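Local structure of ribonucleotide monophosphatase NagD (Escherichia coli, 2C4N) at residues K129-V134 with E164-R169. The protein catalyses the magnesium-dependent hydrolysis of ribonucleoside 5'-phosphates and probably dephosphorylates a broad range of other substrates, as a member of the HAD superfamily. Numbering follows the deposited sequence.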
ATOM      1  N   LYS A 129      15.398  10.523  15.320  1.00 19.86           N
ATOM      2  CA  LYS A 129      14.769  11.649  16.004  1.00 19.89           C
ATOM      3  C   LYS A 129      13.449  12.054  15.372  1.00 18.62           C
ATOM      4  O   LYS A 129      12.465  12.281  16.074  1.00 18.11           O
ATOM      5  CB  LYS A 129      15.706  12.856  16.035  1.00 26.42           C
ATOM      6  CG  LYS A 129      16.959  12.668  16.873  1.00 29.28           C
ATOM      7  CD  LYS A 129      17.665  14.006  17.042  1.00 34.44           C
ATOM      8  CE  LYS A 129      19.054  13.857  17.633  1.00 38.07           C
ATOM      9  NZ  LYS A 129      19.728  15.187  17.736  1.00 42.25           N
ATOM     10  N   ALA A 130      13.427  12.153  14.048  1.00 16.52           N
ATOM     11  CA  ALA A 130      12.205  12.532  13.347  1.00 17.33           C
ATOM     12  C   ALA A 130      11.099  11.525  13.644  1.00 17.12           C
ATOM     13  O   ALA A 130       9.967  11.902  13.938  1.00 16.21           O
ATOM     14  CB  ALA A 130      12.464  12.604  11.836  1.00 13.81           C
ATOM     15  N   ALA A 131      11.439  10.240  13.586  1.00 18.35           N
ATOM     16  CA  ALA A 131      10.462   9.189  13.850  1.00 19.05           C
ATOM     17  C   ALA A 131       9.964   9.271  15.293  1.00 18.84           C
ATOM     18  O   ALA A 131       8.773   9.121  15.556  1.00 18.08           O
ATOM     19  CB  ALA A 131      11.082   7.815  13.582  1.00 21.09           C
ATOM     20  N   TYR A 132      10.885   9.512  16.218  1.00 20.07           N
ATOM     21  CA  TYR A 132      10.545   9.632  17.631  1.00 21.49           C
ATOM     22  C   TYR A 132       9.559  10.779  17.864  1.00 20.72           C
ATOM     23  O   TYR A 132       8.547  10.608  18.546  1.00 19.84           O
ATOM     24  CB  TYR A 132      11.814   9.873  18.448  1.00 26.69           C
ATOM     25  CG  TYR A 132      11.556  10.181  19.906  1.00 30.85           C
ATOM     26  CD1 TYR A 132      11.269   9.166  20.817  1.00 33.68           C
ATOM     27  CD2 TYR A 132      11.588  11.495  20.370  1.00 32.31           C
ATOM     28  CE1 TYR A 132      11.021   9.452  22.161  1.00 35.14           C
ATOM     29  CE2 TYR A 132      11.340  11.792  21.708  1.00 36.09           C
ATOM     30  CZ  TYR A 132      11.059  10.768  22.596  1.00 36.62           C
ATOM     31  OH  TYR A 132      10.818  11.063  23.919  1.00 40.42           O
ATOM     32  N   PHE A 133       9.854  11.947  17.301  1.00 19.98           N
ATOM     33  CA  PHE A 133       8.974  13.102  17.469  1.00 20.10           C
ATOM     34  C   PHE A 133       7.606  12.911  16.816  1.00 19.83           C
ATOM     35  O   PHE A 133       6.576  13.252  17.401  1.00 19.70           O
ATOM     36  CB  PHE A 133       9.634  14.368  16.914  1.00 18.75           C
ATOM     37  CG  PHE A 133      10.859  14.799  17.675  1.00 21.92           C
ATOM     38  CD1 PHE A 133      10.824  14.921  19.063  1.00 21.23           C
ATOM     39  CD2 PHE A 133      12.046  15.093  17.006  1.00 21.23           C
ATOM     40  CE1 PHE A 133      11.955  15.330  19.773  1.00 23.44           C
ATOM     41  CE2 PHE A 133      13.183  15.504  17.707  1.00 23.83           C
ATOM     42  CZ  PHE A 133      13.135  15.621  19.095  1.00 21.70           C
ATOM     43  N   VAL A 134       7.588  12.372  15.604  1.00 18.95           N
ATOM     44  CA  VAL A 134       6.326  12.154  14.907  1.00 19.86           C
ATOM     45  C   VAL A 134       5.494  11.136  15.670  1.00 20.31           C
ATOM     46  O   VAL A 134       4.293  11.321  15.859  1.00 20.95           O
ATOM     47  CB  VAL A 134       6.561  11.663  13.456  1.00 18.94           C
ATOM     48  CG1 VAL A 134       5.236  11.269  12.803  1.00 18.58           C
ATOM     49  CG2 VAL A 134       7.220  12.770  12.643  1.00 17.97           C
ATOM     50  N   GLU A 164       8.235   7.435   8.151  1.00 16.46           N
ATOM     51  CA  GLU A 164       6.852   6.958   8.085  1.00 18.12           C
ATOM     52  C   GLU A 164       6.763   5.502   8.539  1.00 19.34           C
ATOM     53  O   GLU A 164       5.852   5.122   9.272  1.00 19.02           O
ATOM     54  CB  GLU A 164       6.315   7.057   6.649  1.00 24.44           C
ATOM     55  CG  GLU A 164       6.342   8.451   6.056  1.00 28.84           C
ATOM     56  CD  GLU A 164       5.842   8.491   4.627  1.00 31.87           C
ATOM     57  OE1 GLU A 164       4.634   8.282   4.404  1.00 35.56           O
ATOM     58  OE2 GLU A 164       6.660   8.730   3.717  1.00 34.88           O
ATOM     59  N   LYS A 165       7.717   4.694   8.090  1.00 20.24           N
ATOM     60  CA  LYS A 165       7.763   3.269   8.426  1.00 22.49           C
ATOM     61  C   LYS A 165       7.846   3.033   9.935  1.00 21.69           C
ATOM     62  O   LYS A 165       7.138   2.189  10.484  1.00 22.77           O
ATOM     63  CB  LYS A 165       8.974   2.620   7.749  1.00 34.86           C
ATOM     64  CG  LYS A 165       8.706   1.263   7.124  1.00 41.65           C
ATOM     65  CD  LYS A 165       7.673   1.391   6.018  1.00 45.87           C
ATOM     66  CE  LYS A 165       7.937   0.414   4.883  1.00 48.94           C
ATOM     67  NZ  LYS A 165       7.130   0.736   3.667  1.00 50.24           N
ATOM     68  N   ILE A 166       8.714   3.791  10.595  1.00 23.93           N
ATOM     69  CA  ILE A 166       8.911   3.665  12.035  1.00 22.80           C
ATOM     70  C   ILE A 166       7.758   4.240  12.852  1.00 23.36           C
ATOM     71  O   ILE A 166       7.279   3.604  13.791  1.00 24.52           O
ATOM     72  CB  ILE A 166      10.218   4.369  12.478  1.00 19.18           C
ATOM     73  CG1 ILE A 166      11.417   3.720  11.783  1.00 18.36           C
ATOM     74  CG2 ILE A 166      10.377   4.290  14.002  1.00 19.52           C
ATOM     75  CD1 ILE A 166      12.726   4.463  11.979  1.00 18.20           C
ATOM     76  N   SER A 167       7.305   5.436  12.490  1.00 24.61           N
ATOM     77  CA  SER A 167       6.233   6.101  13.227  1.00 24.29           C
ATOM     78  C   SER A 167       4.827   5.645  12.871  1.00 26.06           C
ATOM     79  O   SER A 167       3.905   5.793  13.673  1.00 26.94           O
ATOM     80  CB  SER A 167       6.317   7.616  13.022  1.00 19.94           C
ATOM     81  OG  SER A 167       6.011   7.960  11.681  1.00 19.50           O
ATOM     82  N   GLY A 168       4.661   5.108  11.668  1.00 26.78           N
ATOM     83  CA  GLY A 168       3.348   4.669  11.239  1.00 26.83           C
ATOM     84  C   GLY A 168       2.480   5.839  10.817  1.00 28.21           C
ATOM     85  O   GLY A 168       1.263   5.704  10.695  1.00 28.54           O
ATOM     86  N   ARG A 169       3.102   6.996  10.593  1.00 22.19           N
ATOM     87  CA  ARG A 169       2.367   8.184  10.180  1.00 22.22           C
ATOM     88  C   ARG A 169       2.928   8.786   8.899  1.00 22.71           C
ATOM     89  O   ARG A 169       4.116   8.660   8.606  1.00 20.86           O
ATOM     90  CB  ARG A 169       2.394   9.236  11.292  1.00 27.54           C
ATOM     91  CG  ARG A 169       1.680   8.823  12.568  1.00 30.79           C
ATOM     92  CD  ARG A 169       1.803   9.923  13.604  1.00 32.81           C
ATOM     93  NE  ARG A 169       1.158  11.149  13.147  1.00 35.01           N
ATOM     94  CZ  ARG A 169       1.492  12.370  13.550  1.00 37.06           C
ATOM     95  NH1 ARG A 169       2.472  12.544  14.425  1.00 33.05           N
ATOM     96  NH2 ARG A 169       0.835  13.421  13.079  1.00 39.53           N
TER
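A131 and V134 pack against I166, S167 and R169 in a helix-helix contact, with one polar clasp, between the C-terminal turns of helices 124-135 and 156-167 and the residues that follow the second. Both helices belong to the alpha/beta cap domain, of the C2 type in this family, whose parallel sheet includes strands 105-116 and 139-142, away from the magnesium site. With small side chains at A131 and S167, their CA atoms lie 5.3 Å apart. The methyl of A131 meets the branch of I166, with A131 CB 3.6 Å from I166 CG2, which stands anti to the backbone N of its own residue. One turn on, V134 CG1 sits 3.6 Å from S167 OG, while the valine side chain touches V114 and F140 of the sheet. The same V134 CG1 packs against R169 CD and lies 3.4 Å from R169 NH1. S167 OG bonds to I163 O in the preceding turn and accepts R169 N at 3.3 Å, an ST turn at the point where G168, with positive phi, leaves the helix. The arginine chain then bends at chi3 (62°), and its guanidinium turns an edge to the C-terminal turn of the other helix. R169 NH1 lies 2.6 Å from V134 O, which is in the guanidinium plane, although the N-H...O angle of 142° makes the bond somewhat bent. A second carbonyl, A138 O, also takes NH1, and NH2 has a weak bond to S232 O of a neighbouring subunit. An alanine in place of R169 would probably deprive V134 O and A138 O of this shared donor and cost V134 CG1 its contacts with CD and NH1. The guanidinium thus brings positive charge to carbonyls at and just beyond a helix C-terminus, where it would be expected to offset the negative end of the helix dipole.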